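Local coordinates for protein glycosyl hydrolase family 10 (Prevotella bryantii, PDB 4MGQ) that probably hydrolyses internal beta-1,4-xylosidic linkages of xylan as a whole enzyme, this chain being its calcium-containing carbohydrate-binding module, at residues A[2-5]-A[6-9]; A[42-46]-A[47-51]; A[71-74]-A[75-78]. All coordinates share one frame; numbering follows the deposited sequence.

Interaction 1 of 3, residues A[2-5]-A[6-9]; sequences VAYL and NSLI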
loop_
_atom_site.group_PDB
_atom_site.type_symbol
_atom_site.label_atom_id
_atom_site.label_comp_id
_atom_site.label_asym_id
_atom_site.label_seq_id
_atom_site.Cartn_x
_atom_site.Cartn_y
_atom_site.Cartn_z
ATOM N N VAL A 2 14.940 -22.936 17.768
ATOM C CA VAL A 2 14.347 -21.912 18.619
ATOM C C VAL A 2 13.751 -20.771 17.793
ATOM O O VAL A 2 12.637 -20.323 18.064
ATOM C CB VAL A 2 15.389 -21.364 19.620
ATOM C CG1 VAL A 2 14.908 -20.072 20.247
ATOM C CG2 VAL A 2 15.690 -22.412 20.678
ATOM N N ALA A 3 14.474 -20.315 16.772
ATOM C CA ALA A 3 13.961 -19.254 15.914
ATOM C C ALA A 3 12.656 -19.666 15.236
ATOM O O ALA A 3 11.707 -18.883 15.153
ATOM C CB ALA A 3 14.997 -18.865 14.867
ATOM N N TYR A 4 12.605 -20.905 14.757
ATOM C CA TYR A 4 11.420 -21.368 14.046
ATOM C C TYR A 4 10.221 -21.470 14.986
ATOM O O TYR A 4 9.114 -21.045 14.646
ATOM C CB TYR A 4 11.680 -22.721 13.365
ATOM C CG TYR A 4 10.469 -23.213 12.602
ATOM C CD1 TYR A 4 9.970 -22.491 11.529
ATOM C CD2 TYR A 4 9.819 -24.388 12.964
ATOM C CE1 TYR A 4 8.856 -22.921 10.831
ATOM C CE2 TYR A 4 8.712 -24.832 12.267
ATOM C CZ TYR A 4 8.231 -24.095 11.211
ATOM O OH TYR A 4 7.122 -24.512 10.512
ATOM N N LEU A 5 10.446 -22.035 16.170
ATOM C CA LEU A 5 9.368 -22.192 17.141
ATOM C C LEU A 5 8.817 -20.831 17.538
ATOM O O LEU A 5 7.601 -20.641 17.625
ATOM C CB LEU A 5 9.856 -22.952 18.373
ATOM C CG LEU A 5 10.253 -24.417 18.153
ATOM C CD1 LEU A 5 10.934 -24.994 19.398
ATOM C CD2 LEU A 5 9.029 -25.246 17.793
ATOM N N ASN A 6 9.712 -19.874 17.773
ATOM C CA ASN A 6 9.268 -18.509 18.041
ATOM C C ASN A 6 8.373 -17.959 16.930
ATOM O O ASN A 6 7.344 -17.328 17.201
ATOM C CB ASN A 6 10.475 -17.583 18.244
ATOM C CG ASN A 6 10.931 -17.531 19.687
ATOM O OD1 ASN A 6 10.446 -16.714 20.470
ATOM N ND2 ASN A 6 11.869 -18.404 20.051
ATOM N N SER A 7 8.745 -18.223 15.682
ATOM C CA SER A 7 8.008 -17.683 14.547
ATOM C C SER A 7 6.593 -18.251 14.443
ATOM O O SER A 7 5.718 -17.628 13.843
ATOM C CB SER A 7 8.759 -17.949 13.239
ATOM O OG SER A 7 8.660 -19.308 12.844
ATOM N N LEU A 8 6.366 -19.429 15.028
ATOM C CA LEU A 8 5.068 -20.100 14.914
ATOM C C LEU A 8 4.072 -19.644 15.967
ATOM O O LEU A 8 2.872 -19.895 15.848
ATOM C CB LEU A 8 5.239 -21.617 15.015
ATOM C CG LEU A 8 5.947 -22.319 13.856
ATOM C CD1 LEU A 8 5.850 -23.839 14.046
ATOM C CD2 LEU A 8 5.341 -21.897 12.530
ATOM N N ILE A 9 4.572 -18.980 17.003
ATOM C CA ILE A 9 3.707 -18.538 18.089
ATOM C C ILE A 9 2.762 -17.429 17.633
ATOM O O ILE A 9 3.186 -16.376 17.167
ATOM C CB ILE A 9 4.541 -18.072 19.305
ATOM C CG1 ILE A 9 5.335 -19.260 19.858
ATOM C CG2 ILE A 9 3.637 -17.492 20.383
ATOM C CD1 ILE A 9 6.305 -18.919 20.976
#

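Interaction 2 of 3, residues A[42-46]-A[47-51]; sequences ELQSG and KTYTL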
loop_
_atom_site.group_PDB
_atom_site.type_symbol
_atom_site.label_atom_id
_atom_site.label_comp_id
_atom_site.label_asym_id
_atom_site.label_seq_id
_atom_site.Cartn_x
_atom_site.Cartn_y
_atom_site.Cartn_z
ATOM N N GLU A 42 5.039 -8.328 -13.564
ATOM C CA GLU A 42 4.295 -7.308 -14.296
ATOM C C GLU A 42 2.832 -7.712 -14.489
ATOM O O GLU A 42 2.535 -8.871 -14.787
ATOM C CB GLU A 42 4.967 -7.056 -15.647
ATOM C CG GLU A 42 4.286 -6.026 -16.514
ATOM C CD GLU A 42 5.116 -5.714 -17.748
ATOM O OE1 GLU A 42 5.074 -6.516 -18.705
ATOM O OE2 GLU A 42 5.821 -4.684 -17.738
ATOM N N LEU A 43 1.910 -6.769 -14.292
ATOM C CA LEU A 43 0.497 -7.066 -14.486
ATOM C C LEU A 43 0.203 -7.229 -15.977
ATOM O O LEU A 43 0.760 -6.509 -16.810
ATOM C CB LEU A 43 -0.382 -5.969 -13.879
ATOM C CG LEU A 43 0.004 -5.516 -12.466
ATOM C CD1 LEU A 43 -1.065 -4.594 -11.887
ATOM C CD2 LEU A 43 0.260 -6.703 -11.525
ATOM N N GLN A 44 -0.649 -8.200 -16.303
ATOM C CA GLN A 44 -0.949 -8.543 -17.690
ATOM C C GLN A 44 -2.324 -8.071 -18.126
ATOM O O GLN A 44 -3.316 -8.238 -17.413
ATOM C CB GLN A 44 -0.849 -10.057 -17.897
ATOM C CG GLN A 44 0.489 -10.641 -17.484
ATOM C CD GLN A 44 0.461 -12.160 -17.447
ATOM O OE1 GLN A 44 0.703 -12.777 -16.403
ATOM N NE2 GLN A 44 0.158 -12.772 -18.590
ATOM N N SER A 45 -2.376 -7.500 -19.326
ATOM C CA SER A 45 -3.622 -7.027 -19.891
ATOM C C SER A 45 -4.675 -8.138 -19.915
ATOM O O SER A 45 -4.393 -9.276 -20.317
ATOM C CB SER A 45 -3.382 -6.475 -21.300
ATOM O OG SER A 45 -4.561 -5.885 -21.809
ATOM N N GLY A 46 -5.880 -7.808 -19.462
ATOM C CA GLY A 46 -6.978 -8.760 -19.445
ATOM C C GLY A 46 -7.126 -9.573 -18.168
ATOM O O GLY A 46 -8.119 -10.269 -17.992
ATOM N N LYS A 47 -6.139 -9.495 -17.280
ATOM C CA LYS A 47 -6.196 -10.230 -16.018
ATOM C C LYS A 47 -6.686 -9.317 -14.903
ATOM O O LYS A 47 -6.368 -8.127 -14.890
ATOM C CB LYS A 47 -4.824 -10.811 -15.652
ATOM C CG LYS A 47 -4.390 -12.009 -16.501
ATOM C CD LYS A 47 -3.122 -12.636 -15.935
ATOM C CE LYS A 47 -2.788 -13.960 -16.622
ATOM N NZ LYS A 47 -1.623 -14.609 -15.954
ATOM N N THR A 48 -7.456 -9.876 -13.977
ATOM C CA THR A 48 -7.927 -9.102 -12.833
ATOM C C THR A 48 -7.064 -9.344 -11.603
ATOM O O THR A 48 -6.747 -10.485 -11.259
ATOM C CB THR A 48 -9.389 -9.418 -12.516
ATOM O OG1 THR A 48 -10.199 -8.943 -13.598
ATOM C CG2 THR A 48 -9.836 -8.723 -11.234
ATOM N N TYR A 49 -6.692 -8.249 -10.951
ATOM C CA TYR A 49 -5.815 -8.275 -9.789
ATOM C C TYR A 49 -6.557 -7.693 -8.604
ATOM O O TYR A 49 -7.376 -6.794 -8.763
ATOM C CB TYR A 49 -4.529 -7.489 -10.063
ATOM C CG TYR A 49 -3.729 -8.108 -11.174
ATOM C CD1 TYR A 49 -4.017 -7.819 -12.499
ATOM C CD2 TYR A 49 -2.713 -9.012 -10.895
ATOM C CE1 TYR A 49 -3.291 -8.410 -13.536
ATOM C CE2 TYR A 49 -1.979 -9.601 -11.914
ATOM C CZ TYR A 49 -2.288 -9.303 -13.229
ATOM O OH TYR A 49 -1.580 -9.895 -14.244
ATOM N N THR A 50 -6.274 -8.209 -7.416
ATOM C CA THR A 50 -6.981 -7.757 -6.221
ATOM C C THR A 50 -6.000 -7.187 -5.213
ATOM O O THR A 50 -5.083 -7.877 -4.757
ATOM C CB THR A 50 -7.785 -8.906 -5.573
ATOM O OG1 THR A 50 -8.761 -9.389 -6.501
ATOM C CG2 THR A 50 -8.494 -8.433 -4.308
ATOM N N LEU A 51 -6.172 -5.907 -4.890
ATOM C CA LEU A 51 -5.355 -5.273 -3.862
ATOM C C LEU A 51 -6.007 -5.499 -2.505
ATOM O O LEU A 51 -7.163 -5.139 -2.315
ATOM C CB LEU A 51 -5.211 -3.767 -4.135
ATOM C CG LEU A 51 -4.407 -2.960 -3.111
ATOM C CD1 LEU A 51 -2.931 -3.352 -3.101
ATOM C CD2 LEU A 51 -4.545 -1.456 -3.376
HETATM O O HOH W 1 0.649 -11.033 -13.678
HETATM O O HOH W 2 -10.262 -10.280 -16.078
#

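Interaction 3 of 3, residues A[71-74]-A[75-78]; sequences ATQY and WPTP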
loop_
_atom_site.group_PDB
_atom_site.type_symbol
_atom_site.label_atom_id
_atom_site.label_comp_id
_atom_site.label_asym_id
_atom_site.label_seq_id
_atom_site.Cartn_x
_atom_site.Cartn_y
_atom_site.Cartn_z
ATOM N N ALA A 71 1.570 3.439 -20.248
ATOM C CA ALA A 71 0.487 4.397 -20.024
ATOM C C ALA A 71 -0.009 4.272 -18.585
ATOM O O ALA A 71 0.227 3.260 -17.930
ATOM C CB ALA A 71 -0.655 4.172 -21.001
ATOM N N THR A 72 -0.678 5.307 -18.097
ATOM C CA THR A 72 -1.256 5.273 -16.761
ATOM C C THR A 72 -2.671 4.722 -16.846
ATOM O O THR A 72 -3.413 5.052 -17.773
ATOM C CB THR A 72 -1.295 6.680 -16.115
ATOM O OG1 THR A 72 -0.007 7.302 -16.218
ATOM C CG2 THR A 72 -1.692 6.576 -14.661
ATOM N N GLN A 73 -3.056 3.870 -15.898
ATOM C CA GLN A 73 -4.433 3.396 -15.858
ATOM C C GLN A 73 -5.200 4.144 -14.778
ATOM O O GLN A 73 -4.981 3.922 -13.581
ATOM C CB GLN A 73 -4.492 1.885 -15.612
ATOM C CG GLN A 73 -5.904 1.331 -15.711
ATOM C CD GLN A 73 -5.950 -0.179 -15.900
ATOM O OE1 GLN A 73 -5.222 -0.735 -16.726
ATOM N NE2 GLN A 73 -6.833 -0.844 -15.151
ATOM N N TYR A 74 -6.072 5.060 -15.201
ATOM C CA TYR A 74 -6.851 5.863 -14.260
ATOM C C TYR A 74 -8.158 5.186 -13.889
ATOM O O TYR A 74 -8.757 5.517 -12.869
ATOM C CB TYR A 74 -7.136 7.251 -14.844
ATOM C CG TYR A 74 -5.877 8.023 -15.111
ATOM C CD1 TYR A 74 -5.109 8.522 -14.069
ATOM C CD2 TYR A 74 -5.437 8.234 -16.414
ATOM C CE1 TYR A 74 -3.931 9.219 -14.317
ATOM C CE2 TYR A 74 -4.286 8.926 -16.670
ATOM C CZ TYR A 74 -3.534 9.414 -15.627
ATOM O OH TYR A 74 -2.373 10.094 -15.905
ATOM N N TRP A 75 -8.586 4.242 -14.720
ATOM C CA TRP A 75 -9.814 3.473 -14.489
ATOM C C TRP A 75 -9.773 2.200 -15.316
ATOM O O TRP A 75 -9.392 2.241 -16.489
ATOM C CB TRP A 75 -11.061 4.293 -14.859
ATOM C CG TRP A 75 -12.344 3.611 -14.481
ATOM C CD1 TRP A 75 -12.942 2.566 -15.127
ATOM C CD2 TRP A 75 -13.169 3.910 -13.355
ATOM N NE1 TRP A 75 -14.091 2.200 -14.471
ATOM C CE2 TRP A 75 -14.254 3.012 -13.380
ATOM C CE3 TRP A 75 -13.100 4.854 -12.331
ATOM C CZ2 TRP A 75 -15.260 3.032 -12.418
ATOM C CZ3 TRP A 75 -14.097 4.868 -11.372
ATOM C CH2 TRP A 75 -15.163 3.965 -11.425
ATOM N N PRO A 76 -10.142 1.051 -14.717
ATOM C CA PRO A 76 -10.480 0.821 -13.312
ATOM C C PRO A 76 -9.217 0.680 -12.478
ATOM O O PRO A 76 -8.171 0.318 -13.010
ATOM C CB PRO A 76 -11.251 -0.498 -13.347
ATOM C CG PRO A 76 -10.605 -1.245 -14.476
ATOM C CD PRO A 76 -10.225 -0.193 -15.506
ATOM N N THR A 77 -9.319 0.953 -11.185
ATOM C CA THR A 77 -8.169 0.915 -10.307
ATOM C C THR A 77 -8.525 0.236 -8.995
ATOM O O THR A 77 -9.707 0.032 -8.708
ATOM C CB THR A 77 -7.661 2.328 -9.986
ATOM O OG1 THR A 77 -8.650 3.001 -9.204
ATOM C CG2 THR A 77 -7.356 3.127 -11.253
ATOM N N PRO A 78 -7.507 -0.098 -8.183
ATOM C CA PRO A 78 -7.796 -0.591 -6.837
ATOM C C PRO A 78 -7.894 0.534 -5.806
ATOM O O PRO A 78 -7.580 0.316 -4.641
ATOM C CB PRO A 78 -6.604 -1.495 -6.540
ATOM C CG PRO A 78 -5.457 -0.838 -7.285
ATOM C CD PRO A 78 -6.080 -0.243 -8.538
HETATM O O HOH W 3 -10.202 4.642 -10.470
#

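Interaction 1 of 3, residues A[2-5]-A[6-9]
Leu8 lies over one face of the Tyr4 ring, one turn further along the short helix 2-8. Its CG stands 4.1 Å from the centroid of the Tyr4 ring and 19° off the ring normal, a CH-pi contact offset toward the rim. The branches spread from there: CD1 of Leu8 approaches CE2 of Tyr4 to 3.5 Å, while CD2 reaches toward the phenol oxygen. Tyr4 can meet it because its CG is anti to the backbone N (chi1 -179°), which carries the ring along the helix beside Leu8.

Away from this pair, Asn6 runs alongside Val2, both side chains pointing the same way. ND2 of Asn6 donates to Val2 O at 2.9 Å, from above the carbonyl plane, and the backbone N of Asn6 reaches that oxygen at 3.0 Å from the opposite face. A similar return to the main chain is made by Ser7, whose OG donates a short 2.5 Å bond to Tyr4 O.

Val2 O thus has two good donors. The Asn6 amide and Ser7 hydroxyl suit their places, being short enough to fold back on a carbonyl three or four residues earlier. These local bonds probably help to hold the short, exposed helix.

Interaction 2 of 3, residues A[42-46]-A[47-51]
Tyr49 OH is joined to the backbone of Gln44, whose N donates to it at 2.8 Å along a nearly straight path (167°). The phenol in turn donates a hydrogen bond to a water 2.6 Å from OH, lying in the ring plane at the edge. That water donates to both Glu42 O and Gln44 OE1, so the hydroxyl is held from two directions and the loop is tied to the strand's tyrosine.

Gln44 also opens a type II beta turn that closes where Lys47 N donates to Gln44 O at 3.1 Å. Gly46 takes the third position with positive phi (91°), a backbone shape in which a beta carbon would collide with the carbonyl oxygen of Ser45, and which glycine takes easily. The long chains of Gln44 and Lys47 extend side by side on one side of this turn, and Lys47 NZ donates to Gln44 OE1 at 3.0 Å from above the amide plane. A second water bridges Gly46 O and Thr48 OG1 past the turn.

Next to these bonds, Leu43 packs on the tyrosine: its CD2 sits 3.9 Å from the centroid of the Tyr49 ring, over one face and near the rim. With CG beside the backbone N (chi1 -63°), Tyr49 swings its ring back toward the loop to meet it.

The strand 48-57 that begins here lies between strands 87-94 and 111-121. Leu43 and Tyr49 both pack on Leu120 of the latter, Leu43 also on Phe93, and Lys47 and Gly46 share backbone bonds with Ala95.

Interaction 3 of 3, residues A[71-74]-A[75-78]
The flat carboxamide of Gln73 points at Pro76 O, which lies close to its plane: NE2 donates to that oxygen at 2.8 Å, nearly straight at 165°, and the donor lies in the carbonyl plane in turn. The proline ring comes near the same nitrogen, its CD 3.5 Å from Gln73 NE2. On the Tyr74 ring, one face carries Thr72 CG2, 3.4 Å above the plane of the Tyr74 ring and offset toward the rim, and Trp66 meets that tyrosine edge-to-face.

Gln73 reaches across because its CG is anti to the backbone N (chi1 -174°) and the chain stays extended, spanning the bend to Pro76. Both ends of the amide are bonded: NE2 also donates to Glu94 O, and OE1 accepts from Lys96 N. With a carbonyl for each donor role and an N-H for the acceptor, the orientation of the amide is unambiguous, and glutamine suits a buried place that offers both kinds of partner.

The bend itself contains a cis peptide between Trp75 and Pro76, a form that an aromatic residue before proline favours. Beyond it Thr77 turns back, its CG2 lying 3.2 Å from Tyr74 O and 3.4 Å from Gln73 O. Thr77 OG1, hydrogen-bonded to Ser79 OG, also shares a water with Tyr74 O, to which the water donates at 2.9 Å.

The whole loop links strand 61-69 to strand 80-82, which are neighbours in one sheet. Gln73 packs on Phe93 and Leu99, while Pro78 bridges Val65 and Pro67 of strand 61-69 and Gln91 and Phe93 of strand 87-94, a strand of the other sheet.

Along the chain the three contacts come in order without overlap. Interaction 1, on the N-terminal helix 2-8, has its centre about 27 Å from that of the chain; it stands apart, with centres about 35 Å from interaction 2 and 41 Å from interaction 3. The latter two are neighbours, with centres about 11 Å apart, and meet where Leu51 CB packs on Pro78 CB at 3.6 Å. Interaction 2 leads into strand 48-57 of one five-stranded antiparallel sheet, whereas interaction 3 lies in the loop between two strands of the other. Together they join the two sheets of the carbohydrate-binding module on one side, while the helix remains a largely self-contained element.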